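Local coordinates for putative pyridoxal phosphate-dependent transferase (Clostridium difficile, PDB 4DQ6), which binds pyridoxal-5'-phosphate and belongs to the class I and II aminotransferase family, whose members build their large domain around a mixed, mostly parallel sheet, at residues A[90-95]-A[225-230]; A[94-99]-A[263-268]; A[102-107]-A[132-137]; A[250-253]-A[257-260]. One frame throughout, in Å; residues are numbered along the deposited sequence. Where two conformers were deposited one is given.

Strand 93-96, at one margin of the seven-stranded sheet, ties three of the contacts together. Interaction 1 sits at its start and interaction 2 at its end, with centres about 15 Å apart, while interaction 4 begins on the neighbouring strand 248-251, its centre about 6 Å from that of interaction 1; Trp92 O lies 2.9 Å from Leu252 N. Helix 255-267 serves interactions 2 and 4. One side of interaction 3 lies on helix 99-110, which follows the turn that binds pyridoxal-5'-phosphate in interaction 2, and Leu105 CD1 there comes to 3.5 Å from Phe265 CE1. Interaction 2 holds pocket residues Gly98 and Val99; the Ser104 side chain in interaction 3 is about 9 Å from a pyridoxal-5'-phosphate.

Interaction 1: residues A[90-95]-A[225-230]; sequences SEWLIY and EFEKNT
The six-membered half of the Trp92 indole meets the carboxylate of Glu227: Trp92 CH2 is 3.5 Å from Glu227 OE1, and Trp92 CZ3 3.9 Å from that same oxygen. The two side chains cross at roughly a right angle, and the ring and carboxylate planes stand 64° apart, so they do not stack. Glu227 was modelled in two conformations, and this description holds for one of them. In it, CG lies opposite the backbone N (chi1 173°) and the extended chain carries the acid across to the indole. Lys228 passes along the margin, its NZ 4.5 Å from Trp92 CZ2; in this conformer a salt bridge of 3.5 Å joins Lys228 NZ to Glu227 OE2, and the same amine is hydrogen-bonded to Pro253 O. One layer further back, Phe226 O takes two donors at the helix end, Thr230 OG1 at 2.7 Å on one face of its plane and Asn229 N on the other. Trp92 closes the 3-10 turn that leads into strand 93-96, whereas Glu227 belongs to helix 224-228, before strand 230-234. The contact thus spans strand 248-251, which runs between those two strands and offers Val251 to the indole.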
loop_
_atom_site.group_PDB
_atom_site.type_symbol
_atom_site.label_atom_id
_atom_site.label_comp_id
_atom_site.label_asym_id
_atom_site.label_seq_id
_atom_site.Cartn_x
_atom_site.Cartn_y
_atom_site.Cartn_z
ATOM N N SER A 90 2.312 2.275 22.442
ATOM C CA SER A 90 2.572 1.587 21.173
ATOM C C SER A 90 1.363 0.776 20.735
ATOM O O SER A 90 1.080 0.642 19.552
ATOM C CB SER A 90 3.783 0.674 21.270
ATOM O OG SER A 90 3.649 -0.320 22.292
ATOM N N GLU A 91 0.593 0.302 21.715
ATOM C CA GLU A 91 -0.618 -0.465 21.421
ATOM C C GLU A 91 -1.715 0.323 20.712
ATOM O O GLU A 91 -2.639 -0.281 20.198
ATOM C CB GLU A 91 -1.213 -1.043 22.721
ATOM C CG GLU A 91 -0.327 -2.092 23.373
ATOM C CD GLU A 91 0.728 -1.574 24.329
ATOM O OE1 GLU A 91 0.999 -0.356 24.455
ATOM O OE2 GLU A 91 1.312 -2.479 25.016
ATOM N N TRP A 92 -1.632 1.642 20.719
ATOM C CA TRP A 92 -2.590 2.479 20.035
ATOM C C TRP A 92 -2.344 2.643 18.565
ATOM O O TRP A 92 -3.212 3.232 17.860
ATOM C CB TRP A 92 -2.630 3.832 20.642
ATOM C CG TRP A 92 -2.989 3.893 22.100
ATOM C CD1 TRP A 92 -3.505 2.888 22.878
ATOM C CD2 TRP A 92 -2.903 5.068 22.960
ATOM N NE1 TRP A 92 -3.755 3.341 24.152
ATOM C CE2 TRP A 92 -3.411 4.647 24.266
ATOM C CE3 TRP A 92 -2.529 6.395 22.775
ATOM C CZ2 TRP A 92 -3.470 5.550 25.359
ATOM C CZ3 TRP A 92 -2.606 7.276 23.876
ATOM C CH2 TRP A 92 -3.057 6.855 25.120
ATOM N N LEU A 93 -1.211 2.149 18.019
ATOM C CA LEU A 93 -0.801 2.482 16.676
ATOM C C LEU A 93 -1.236 1.461 15.662
ATOM O O LEU A 93 -1.015 0.275 15.855
ATOM C CB LEU A 93 0.726 2.605 16.617
ATOM C CG LEU A 93 1.347 3.794 17.326
ATOM C CD1 LEU A 93 2.850 3.669 17.592
ATOM C CD2 LEU A 93 0.986 5.062 16.567
ATOM N N ILE A 94 -1.820 1.966 14.557
ATOM C CA ILE A 94 -2.098 1.162 13.368
ATOM C C ILE A 94 -1.328 1.716 12.160
ATOM O O ILE A 94 -1.340 2.927 11.911
ATOM C CB ILE A 94 -3.616 1.079 13.042
ATOM C CG1 ILE A 94 -4.246 0.334 14.197
ATOM C CG2 ILE A 94 -3.880 0.416 11.688
ATOM C CD1 ILE A 94 -5.741 0.142 13.980
ATOM N N TYR A 95 -0.648 0.812 11.427
ATOM C CA TYR A 95 0.024 1.151 10.160
ATOM C C TYR A 95 -1.011 1.468 9.083
ATOM O O TYR A 95 -1.989 0.721 8.932
ATOM C CB TYR A 95 0.828 -0.058 9.685
ATOM C CG TYR A 95 1.229 0.013 8.230
ATOM C CD1 TYR A 95 2.311 0.837 7.806
ATOM C CD2 TYR A 95 0.545 -0.688 7.253
ATOM C CE1 TYR A 95 2.627 0.969 6.469
ATOM C CE2 TYR A 95 0.860 -0.540 5.906
ATOM C CZ TYR A 95 1.896 0.269 5.517
ATOM O OH TYR A 95 2.218 0.377 4.155
ATOM N N GLU A 225 -10.064 13.547 28.156
ATOM C CA GLU A 225 -11.350 13.531 27.512
ATOM C C GLU A 225 -11.154 13.731 25.978
ATOM O O GLU A 225 -11.825 13.106 25.134
ATOM C CB GLU A 225 -12.209 14.659 28.085
ATOM C CG GLU A 225 -12.588 14.542 29.586
ATOM C CD GLU A 225 -11.426 14.593 30.618
ATOM O OE1 GLU A 225 -10.418 15.337 30.430
ATOM O OE2 GLU A 225 -11.564 13.879 31.671
ATOM N N PHE A 226 -10.207 14.593 25.622
ATOM C CA PHE A 226 -9.938 14.791 24.193
ATOM C C PHE A 226 -9.254 13.566 23.602
ATOM O O PHE A 226 -9.547 13.169 22.465
ATOM C CB PHE A 226 -9.071 16.007 23.991
ATOM C CG PHE A 226 -9.781 17.319 23.993
ATOM C CD1 PHE A 226 -10.981 17.535 24.657
ATOM C CD2 PHE A 226 -9.173 18.396 23.368
ATOM C CE1 PHE A 226 -11.562 18.784 24.661
ATOM C CE2 PHE A 226 -9.764 19.640 23.360
ATOM C CZ PHE A 226 -10.943 19.848 24.025
ATOM N N GLU A 227 -8.353 12.953 24.364
ATOM C CA GLU A 227 -7.704 11.705 23.960
ATOM C C GLU A 227 -8.737 10.650 23.592
ATOM O O GLU A 227 -8.568 9.927 22.624
ATOM C CB GLU A 227 -6.785 11.206 25.087
ATOM C CG GLU A 227 -6.162 9.834 24.883
ATOM C CD GLU A 227 -5.355 9.389 26.085
ATOM O OE1 GLU A 227 -4.243 9.947 26.237
ATOM O OE2 GLU A 227 -5.832 8.500 26.865
ATOM N N LYS A 228 -9.818 10.579 24.368
ATOM C CA LYS A 228 -10.834 9.595 24.094
ATOM C C LYS A 228 -11.757 9.934 22.929
ATOM O O LYS A 228 -12.450 9.048 22.405
ATOM C CB LYS A 228 -11.606 9.289 25.389
ATOM C CG LYS A 228 -10.745 8.512 26.402
ATOM C CD LYS A 228 -10.015 7.257 25.839
ATOM C CE LYS A 228 -8.599 7.103 26.427
ATOM N NZ LYS A 228 -7.876 5.814 26.098
ATOM N N ASN A 229 -11.753 11.180 22.475
ATOM C CA ASN A 229 -12.640 11.570 21.410
ATOM C C ASN A 229 -11.916 11.923 20.097
ATOM O O ASN A 229 -12.535 12.501 19.218
ATOM C CB ASN A 229 -13.447 12.774 21.833
ATOM C CG ASN A 229 -14.735 12.943 21.014
ATOM O OD1 ASN A 229 -15.391 11.980 20.645
ATOM N ND2 ASN A 229 -15.012 14.170 20.625
ATOM N N THR A 230 -10.622 11.660 20.030
ATOM C CA THR A 230 -9.772 12.084 18.884
ATOM C C THR A 230 -8.981 10.885 18.358
ATOM O O THR A 230 -8.341 10.174 19.118
ATOM C CB THR A 230 -8.813 13.188 19.328
ATOM O OG1 THR A 230 -9.577 14.234 19.965
ATOM C CG2 THR A 230 -8.009 13.762 18.126
#

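Interaction 2: residues A[94-99]-A[263-268]; sequences IYSPGV and DAFTRI. With PLP (pyridoxal-5'-phosphate), chain C.
A backbone carbonyl oxygen, Tyr95 O, sits over one face of the Phe265 ring, 3.8 Å above its plane and displaced toward the rim. Beside it the hydroxyl of Ser96 is also pressed against this ring, with OG 3.3 Å from Phe265 CZ. Greasier neighbours complete the arrangement: Ile94 touches Phe265 CD2 through CG2, the branch lying opposite its own backbone N, at 3.7 Å, and Pro97 CD comes in more distantly near CE1. Four successive residues of the strand and its exit therefore use the one ring that helix 255-267 sends over, while the short axes of strand 94-96 and helix 263-267 keep 10.3 Å apart at a crossing of 40°. Leu105 of helix 99-110 packs on the ring as well.

Ser96 is the link from this packing to pyridoxal-5'-phosphate. With OG opposite its backbone N (chi1 178°), which sets it beside the carbonyl carbon, the hydroxyl reaches forward along the chain and donates to Gly98 O at 2.7 Å, bracing the turn just before helix 99-110. Gly98 is the N-cap residue, and the next amide, Val99 N, gives pyridoxal-5'-phosphate O1P a nearly straight bond of 2.9 Å and 169°. Ile100 N, Asn175 ND2 and His206 NE2 of this chain also hydrogen-bond to pyridoxal-5'-phosphate, as does Tyr65 OH of the second subunit.

A phosphate oxygen held by Val99 N at the start of a helix probably gains from the helix's partial positive end. The Phe265 side chain has no donor to offer; it packs against the strand exit, while Ser96 OG is engaged by Gly98 O and Val99 N by the phosphate.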
loop_
_atom_site.group_PDB
_atom_site.type_symbol
_atom_site.label_atom_id
_atom_site.label_comp_id
_atom_site.label_asym_id
_atom_site.label_seq_id
_atom_site.Cartn_x
_atom_site.Cartn_y
_atom_site.Cartn_z
ATOM N N ILE A 94 -1.820 1.966 14.557
ATOM C CA ILE A 94 -2.098 1.162 13.368
ATOM C C ILE A 94 -1.328 1.716 12.160
ATOM O O ILE A 94 -1.340 2.927 11.911
ATOM C CB ILE A 94 -3.616 1.079 13.042
ATOM C CG1 ILE A 94 -4.246 0.334 14.197
ATOM C CG2 ILE A 94 -3.880 0.416 11.688
ATOM C CD1 ILE A 94 -5.741 0.142 13.980
ATOM N N TYR A 95 -0.648 0.812 11.427
ATOM C CA TYR A 95 0.024 1.151 10.160
ATOM C C TYR A 95 -1.011 1.468 9.083
ATOM O O TYR A 95 -1.989 0.721 8.932
ATOM C CB TYR A 95 0.828 -0.058 9.685
ATOM C CG TYR A 95 1.229 0.013 8.230
ATOM C CD1 TYR A 95 2.311 0.837 7.806
ATOM C CD2 TYR A 95 0.545 -0.688 7.253
ATOM C CE1 TYR A 95 2.627 0.969 6.469
ATOM C CE2 TYR A 95 0.860 -0.540 5.906
ATOM C CZ TYR A 95 1.896 0.269 5.517
ATOM O OH TYR A 95 2.218 0.377 4.155
ATOM N N SER A 96 -0.731 2.449 8.233
ATOM C CA SER A 96 -1.483 2.674 7.015
ATOM C C SER A 96 -0.491 3.110 5.925
ATOM O O SER A 96 0.470 3.842 6.257
ATOM C CB SER A 96 -2.541 3.718 7.247
ATOM O OG SER A 96 -3.284 3.999 6.052
ATOM N N PRO A 97 -0.749 2.728 4.669
ATOM C CA PRO A 97 0.188 3.234 3.616
ATOM C C PRO A 97 0.092 4.740 3.449
ATOM O O PRO A 97 0.937 5.361 2.836
ATOM C CB PRO A 97 -0.214 2.464 2.376
ATOM C CG PRO A 97 -1.552 1.998 2.661
ATOM C CD PRO A 97 -1.698 1.753 4.127
ATOM N N GLY A 98 -0.995 5.325 3.874
ATOM C CA GLY A 98 -1.235 6.775 3.787
ATOM C C GLY A 98 -2.314 7.284 4.716
ATOM O O GLY A 98 -3.189 6.545 5.253
ATOM N N VAL A 99 -2.310 8.595 4.891
ATOM C CA VAL A 99 -3.310 9.227 5.734
ATOM C C VAL A 99 -4.674 9.099 5.138
ATOM O O VAL A 99 -5.606 8.752 5.868
ATOM C CB VAL A 99 -2.936 10.697 5.985
ATOM C CG1 VAL A 99 -4.093 11.467 6.630
ATOM C CG2 VAL A 99 -1.673 10.732 6.865
ATOM N N ASP A 263 -9.849 -4.115 11.854
ATOM C CA ASP A 263 -10.617 -5.049 11.094
ATOM C C ASP A 263 -10.880 -4.558 9.651
ATOM O O ASP A 263 -10.972 -5.375 8.744
ATOM C CB ASP A 263 -11.957 -5.241 11.798
ATOM C CG ASP A 263 -11.840 -6.107 13.030
ATOM O OD1 ASP A 263 -10.757 -6.695 13.322
ATOM O OD2 ASP A 263 -12.864 -6.202 13.739
ATOM N N ALA A 264 -10.990 -3.229 9.454
ATOM C CA ALA A 264 -11.089 -2.662 8.084
ATOM C C ALA A 264 -9.839 -2.919 7.292
ATOM O O ALA A 264 -9.897 -3.325 6.121
ATOM C CB ALA A 264 -11.412 -1.178 8.124
ATOM N N PHE A 265 -8.664 -2.737 7.913
ATOM C CA PHE A 265 -7.420 -3.089 7.215
ATOM C C PHE A 265 -7.325 -4.567 6.929
ATOM O O PHE A 265 -6.663 -4.981 5.952
ATOM C CB PHE A 265 -6.192 -2.539 7.946
ATOM C CG PHE A 265 -5.931 -1.055 7.653
ATOM C CD1 PHE A 265 -5.599 -0.646 6.347
ATOM C CD2 PHE A 265 -5.938 -0.098 8.644
ATOM C CE1 PHE A 265 -5.363 0.694 6.069
ATOM C CE2 PHE A 265 -5.677 1.232 8.368
ATOM C CZ PHE A 265 -5.361 1.621 7.070
ATOM N N THR A 266 -7.836 -5.407 7.828
ATOM C CA THR A 266 -7.866 -6.826 7.571
ATOM C C THR A 266 -8.741 -7.159 6.378
ATOM O O THR A 266 -8.369 -7.948 5.507
ATOM C CB THR A 266 -8.352 -7.602 8.822
ATOM O OG1 THR A 266 -7.338 -7.471 9.846
ATOM C CG2 THR A 266 -8.574 -9.113 8.492
ATOM N N ARG A 267 -9.878 -6.491 6.331
ATOM C CA ARG A 267 -10.816 -6.654 5.229
ATOM C C ARG A 267 -10.189 -6.363 3.866
ATOM O O ARG A 267 -10.418 -7.151 2.933
ATOM C CB ARG A 267 -12.082 -5.815 5.484
ATOM C CG ARG A 267 -12.967 -5.745 4.274
ATOM C CD ARG A 267 -14.233 -4.939 4.507
ATOM N NE ARG A 267 -14.065 -3.602 5.122
ATOM C CZ ARG A 267 -13.804 -2.445 4.488
ATOM N NH1 ARG A 267 -13.753 -1.285 5.168
ATOM N NH2 ARG A 267 -13.616 -2.414 3.174
ATOM N N ILE A 268 -9.379 -5.299 3.781
ATOM C CA ILE A 268 -8.681 -4.975 2.505
ATOM C C ILE A 268 -7.273 -5.556 2.458
ATOM O O ILE A 268 -6.550 -5.307 1.463
ATOM C CB ILE A 268 -8.708 -3.464 2.176
ATOM C CG1 ILE A 268 -8.020 -2.590 3.214
ATOM C CG2 ILE A 268 -10.150 -2.957 2.022
ATOM C CD1 ILE A 268 -7.667 -1.186 2.733
HETATM N N1 PLP C . -2.978 15.146 4.719
HETATM C C2 PLP C . -2.591 16.430 4.424
HETATM C C2A PLP C . -3.139 17.648 5.104
HETATM C C3 PLP C . -1.586 16.687 3.416
HETATM O O3 PLP C . -1.226 17.926 3.112
HETATM C C4 PLP C . -0.990 15.558 2.720
HETATM C C4A PLP C . 0.020 15.762 1.620
HETATM C C5 PLP C . -1.447 14.228 3.096
HETATM C C6 PLP C . -2.444 14.075 4.087
HETATM C C5A PLP C . -0.817 13.057 2.411
HETATM O O4P PLP C . -1.755 12.039 2.514
HETATM P P PLP C . -1.234 10.561 2.105
HETATM O O1P PLP C . -0.439 10.112 3.282
HETATM O O2P PLP C . -2.623 9.848 1.862
HETATM O O3P PLP C . -0.323 10.834 0.869
#

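Interaction 3: residues A[102-107]-A[132-137]; sequences AISLLI and KNNNRE
Asn134 begins its approach to helix 99-110 at CB, which rests 3.9 Å from Ile107 CG2. CG lies beside the backbone N (chi1 -80°) and still skirts that methyl at 4.1 Å from Ile107 CG2, and from there the amide turns to Ser104. ND2 donates to Ser104 OG at 3.1 Å, almost perfectly straight at 176° and with the acceptor in the amide plane; ND2 is also bonded to Val130 O in the last turn of helix 126-133, the helix just before it. OD1, at the other corner of the amide, accepts a water at 2.9 Å, and this water donates to Ser104 OG as well, closing a small ring. Ser104 OG is thus gripped three times, since it also bonds to Arg267 O of the second subunit, where the carbonyl can only accept. The buried amide is consequently fixed in rotation by partners at both ends.

Arg136 shares that same methyl of Ile107. Bent at chi2 (54°), its chain runs past Ile107 in the opposite direction, with NE 3.9 Å from Ile107 CG2. NH1 returns to Asn134 O at 2.9 Å, while NH2 is bonded to Thr111 O beyond the end of helix 99-110. Between the two residues, Asn135 with its positive phi is the C-prime position of a Schellman motif that ends helix 126-133.

The contact therefore joins helix 99-110 to the exit of helix 126-133, with Val130 of helix 126-133 packing on Ser104 and Ile107, Ile117 of strand 116-119 touching both Ile107 and Arg136, and the second subunit across Ser104.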
loop_
_atom_site.group_PDB
_atom_site.type_symbol
_atom_site.label_atom_id
_atom_site.label_comp_id
_atom_site.label_asym_id
_atom_site.label_seq_id
_atom_site.Cartn_x
_atom_site.Cartn_y
_atom_site.Cartn_z
ATOM N N ALA A 102 -6.403 5.665 5.555
ATOM C CA ALA A 102 -6.867 5.491 6.945
ATOM C C ALA A 102 -8.152 6.242 7.153
ATOM O O ALA A 102 -9.104 5.696 7.742
ATOM C CB ALA A 102 -5.773 5.897 7.975
ATOM N N ILE A 103 -8.197 7.506 6.783
ATOM C CA ILE A 103 -9.399 8.326 6.977
ATOM C C ILE A 103 -10.590 7.736 6.245
ATOM O O ILE A 103 -11.719 7.706 6.763
ATOM C CB ILE A 103 -9.096 9.776 6.578
ATOM C CG1 ILE A 103 -8.091 10.371 7.547
ATOM C CG2 ILE A 103 -10.387 10.621 6.567
ATOM C CD1 ILE A 103 -7.742 11.813 7.355
ATOM N N SER A 104 -10.336 7.227 5.036
ATOM C CA SER A 104 -11.405 6.646 4.232
ATOM C C SER A 104 -11.968 5.422 4.950
ATOM O O SER A 104 -13.201 5.275 5.050
ATOM C CB SER A 104 -10.892 6.152 2.878
ATOM O OG SER A 104 -11.936 5.707 2.047
ATOM N N LEU A 105 -11.141 4.542 5.497
ATOM C CA LEU A 105 -11.627 3.353 6.207
ATOM C C LEU A 105 -12.375 3.808 7.489
ATOM O O LEU A 105 -13.414 3.233 7.827
ATOM C CB LEU A 105 -10.534 2.354 6.521
ATOM C CG LEU A 105 -9.945 1.670 5.322
ATOM C CD1 LEU A 105 -8.900 0.682 5.843
ATOM C CD2 LEU A 105 -10.817 0.971 4.348
ATOM N N LEU A 106 -11.810 4.775 8.227
ATOM C CA LEU A 106 -12.462 5.305 9.436
ATOM C C LEU A 106 -13.864 5.796 9.120
ATOM O O LEU A 106 -14.818 5.552 9.883
ATOM C CB LEU A 106 -11.630 6.390 10.082
ATOM C CG LEU A 106 -10.318 5.935 10.776
ATOM C CD1 LEU A 106 -9.426 7.126 11.108
ATOM C CD2 LEU A 106 -10.710 5.127 12.022
ATOM N N ILE A 107 -14.016 6.504 8.020
ATOM C CA ILE A 107 -15.335 7.044 7.624
ATOM C C ILE A 107 -16.285 5.906 7.362
ATOM O O ILE A 107 -17.486 5.922 7.835
ATOM C CB ILE A 107 -15.209 7.940 6.365
ATOM C CG1 ILE A 107 -14.600 9.284 6.741
ATOM C CG2 ILE A 107 -16.581 8.104 5.713
ATOM C CD1 ILE A 107 -14.185 10.139 5.559
ATOM N N LYS A 132 -17.214 12.425 0.073
ATOM C CA LYS A 132 -18.097 12.218 -1.069
ATOM C C LYS A 132 -17.934 10.838 -1.708
ATOM O O LYS A 132 -18.937 10.175 -2.097
ATOM C CB LYS A 132 -17.903 13.305 -2.104
ATOM C CG LYS A 132 -18.367 14.655 -1.571
ATOM C CD LYS A 132 -18.172 15.776 -2.566
ATOM C CE LYS A 132 -18.893 17.043 -2.074
ATOM N NZ LYS A 132 -18.317 18.216 -2.788
ATOM N N ASN A 133 -16.684 10.388 -1.835
ATOM C CA ASN A 133 -16.413 9.123 -2.484
ATOM C C ASN A 133 -16.796 7.932 -1.594
ATOM O O ASN A 133 -16.913 6.792 -2.075
ATOM C CB ASN A 133 -14.938 9.006 -2.810
ATOM C CG ASN A 133 -14.482 9.918 -3.933
ATOM O OD1 ASN A 133 -15.265 10.370 -4.747
ATOM N ND2 ASN A 133 -13.153 10.130 -3.993
ATOM N N ASN A 134 -17.032 8.205 -0.317
ATOM C CA ASN A 134 -17.674 7.253 0.595
ATOM C C ASN A 134 -19.182 7.420 0.789
ATOM O O ASN A 134 -19.697 6.778 1.672
ATOM C CB ASN A 134 -17.013 7.303 1.971
ATOM C CG ASN A 134 -15.736 6.534 2.020
ATOM O OD1 ASN A 134 -15.766 5.309 2.075
ATOM N ND2 ASN A 134 -14.624 7.239 2.017
ATOM N N ASN A 135 -19.830 8.238 -0.028
ATOM C CA ASN A 135 -21.283 8.442 0.014
ATOM C C ASN A 135 -21.732 8.868 1.400
ATOM O O ASN A 135 -22.785 8.443 1.914
ATOM C CB ASN A 135 -22.028 7.201 -0.486
ATOM C CG ASN A 135 -21.559 6.784 -1.869
ATOM O OD1 ASN A 135 -20.870 5.760 -2.025
ATOM N ND2 ASN A 135 -21.812 7.641 -2.864
ATOM N N ARG A 136 -20.952 9.745 2.005
ATOM C CA ARG A 136 -21.390 10.482 3.159
ATOM C C ARG A 136 -21.653 11.905 2.703
ATOM O O ARG A 136 -21.256 12.333 1.590
ATOM C CB ARG A 136 -20.357 10.444 4.296
ATOM C CG ARG A 136 -20.396 9.232 5.231
ATOM C CD ARG A 136 -20.327 7.890 4.546
ATOM N NE ARG A 136 -20.220 6.761 5.466
ATOM C CZ ARG A 136 -20.352 5.488 5.109
ATOM N NH1 ARG A 136 -20.676 5.148 3.857
ATOM N NH2 ARG A 136 -20.252 4.546 6.025
ATOM N N GLU A 137 -22.343 12.656 3.548
ATOM C CA GLU A 137 -22.751 14.030 3.240
ATOM C C GLU A 137 -21.728 15.007 3.823
ATOM O O GLU A 137 -21.507 15.022 5.011
ATOM C CB GLU A 137 -24.109 14.380 3.833
ATOM C CG GLU A 137 -24.532 15.795 3.468
ATOM C CD GLU A 137 -25.918 16.237 3.945
ATOM O OE1 GLU A 137 -26.727 15.413 4.405
ATOM O OE2 GLU A 137 -26.187 17.464 3.862
HETATM O O HOH W 1 -13.649 3.391 2.179
#

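Interaction 4: residues A[250-253]-A[257-260]; sequences VVLP and DYKL
The tight connection from strand 248-251 into helix 255-267 is packed shut by Leu252, which lies against Asp257 and Tyr258 in the opening part of that helix. Its CD2 methyl does most of the touching: it sits 3.6 Å from Asp257 O and 3.9 Å from Asp257 CB, so one methyl rests on main chain and side-chain carbon alike. CD2 is also 4.0 Å from Tyr258 N, and lower on the same side chain Leu252 CB meets Tyr258 CB at 4.2 Å. CD1 lies obliquely to the Tyr258 ring. Leu252 takes a chi2 of 98°, away from any staggered value, which may reflect how closely its methyls are fitted among helix 255-267 and its other neighbours.

Tyr258 holds its ring opposite the backbone N (chi1 -178°), which sends the phenol past Leu252 toward strand 93-96, where it packs on Ile94. Asp257 turns its carboxylate elsewhere: OD2 forms a salt bridge with Lys199, and it is CB and the main chain that meet Leu252. Ile231 of strand 230-234 touches both Leu252 and Asp257, and Leu106 of helix 99-110 adds a further methyl contact to Leu252.

What passes between the two segments is van der Waals contact: CD2 and CB of Leu252 against the main chain and CB atoms of Asp257 and Tyr258. The carboxylate finds its charge partner outside, and Leu252 N is occupied by Trp92 O across the sheet. Between these two segments, then, the contact is one of shape, and the polar links lie with partners outside.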
loop_
_atom_site.group_PDB
_atom_site.type_symbol
_atom_site.label_atom_id
_atom_site.label_comp_id
_atom_site.label_asym_id
_atom_site.label_seq_id
_atom_site.Cartn_x
_atom_site.Cartn_y
_atom_site.Cartn_z
ATOM N N VAL A 250 -1.838 5.689 12.526
ATOM C CA VAL A 250 -2.979 6.214 13.182
ATOM C C VAL A 250 -2.842 5.907 14.652
ATOM O O VAL A 250 -2.469 4.785 15.043
ATOM C CB VAL A 250 -4.195 5.515 12.571
ATOM C CG1 VAL A 250 -5.464 6.256 13.015
ATOM C CG2 VAL A 250 -4.180 5.492 11.057
ATOM N N VAL A 251 -3.283 6.861 15.467
ATOM C CA VAL A 251 -3.190 6.725 16.916
ATOM C C VAL A 251 -4.644 6.606 17.394
ATOM O O VAL A 251 -5.430 7.612 17.303
ATOM C CB VAL A 251 -2.514 7.905 17.624
ATOM C CG1 VAL A 251 -2.490 7.638 19.118
ATOM C CG2 VAL A 251 -1.115 8.136 17.034
ATOM N N LEU A 252 -5.014 5.452 17.960
ATOM C CA LEU A 252 -6.411 5.233 18.406
ATOM C C LEU A 252 -6.401 4.780 19.893
ATOM O O LEU A 252 -6.270 3.610 20.212
ATOM C CB LEU A 252 -7.090 4.235 17.493
ATOM C CG LEU A 252 -6.972 4.391 16.003
ATOM C CD1 LEU A 252 -5.871 3.468 15.444
ATOM C CD2 LEU A 252 -8.313 4.110 15.347
ATOM N N PRO A 253 -6.554 5.757 20.797
ATOM C CA PRO A 253 -6.551 5.460 22.244
ATOM C C PRO A 253 -7.767 4.679 22.722
ATOM O O PRO A 253 -7.708 4.090 23.791
ATOM C CB PRO A 253 -6.506 6.861 22.880
ATOM C CG PRO A 253 -5.928 7.738 21.824
ATOM C CD PRO A 253 -6.523 7.210 20.549
ATOM N N ASP A 257 -12.416 1.784 18.685
ATOM C CA ASP A 257 -11.926 2.392 17.425
ATOM C C ASP A 257 -10.753 1.637 16.825
ATOM O O ASP A 257 -10.712 1.411 15.590
ATOM C CB ASP A 257 -11.477 3.836 17.650
ATOM C CG ASP A 257 -12.587 4.767 18.035
ATOM O OD1 ASP A 257 -13.827 4.519 17.773
ATOM O OD2 ASP A 257 -12.210 5.839 18.567
ATOM N N TYR A 258 -9.798 1.253 17.683
ATOM C CA TYR A 258 -8.680 0.481 17.197
ATOM C C TYR A 258 -9.187 -0.754 16.463
ATOM O O TYR A 258 -8.742 -1.095 15.357
ATOM C CB TYR A 258 -7.732 0.145 18.348
ATOM C CG TYR A 258 -6.535 -0.613 17.949
ATOM C CD1 TYR A 258 -6.639 -1.959 17.701
ATOM C CD2 TYR A 258 -5.292 -0.001 17.835
ATOM C CE1 TYR A 258 -5.550 -2.694 17.328
ATOM C CE2 TYR A 258 -4.210 -0.738 17.427
ATOM C CZ TYR A 258 -4.358 -2.075 17.181
ATOM O OH TYR A 258 -3.297 -2.885 16.791
ATOM N N LYS A 259 -10.097 -1.464 17.111
ATOM C CA LYS A 259 -10.555 -2.718 16.556
ATOM C C LYS A 259 -11.247 -2.501 15.234
ATOM O O LYS A 259 -11.090 -3.273 14.328
ATOM C CB LYS A 259 -11.521 -3.441 17.501
ATOM C CG LYS A 259 -12.110 -4.690 16.873
ATOM C CD LYS A 259 -12.955 -5.500 17.847
ATOM C CE LYS A 259 -12.899 -6.976 17.484
ATOM N NZ LYS A 259 -13.605 -7.286 16.222
ATOM N N LEU A 260 -12.043 -1.448 15.147
ATOM C CA LEU A 260 -12.772 -1.204 13.926
ATOM C C LEU A 260 -11.828 -0.955 12.761
ATOM O O LEU A 260 -12.033 -1.459 11.680
ATOM C CB LEU A 260 -13.625 0.040 14.073
ATOM C CG LEU A 260 -15.014 -0.044 14.682
ATOM C CD1 LEU A 260 -15.556 1.358 14.574
ATOM C CD2 LEU A 260 -15.903 -1.023 13.938
#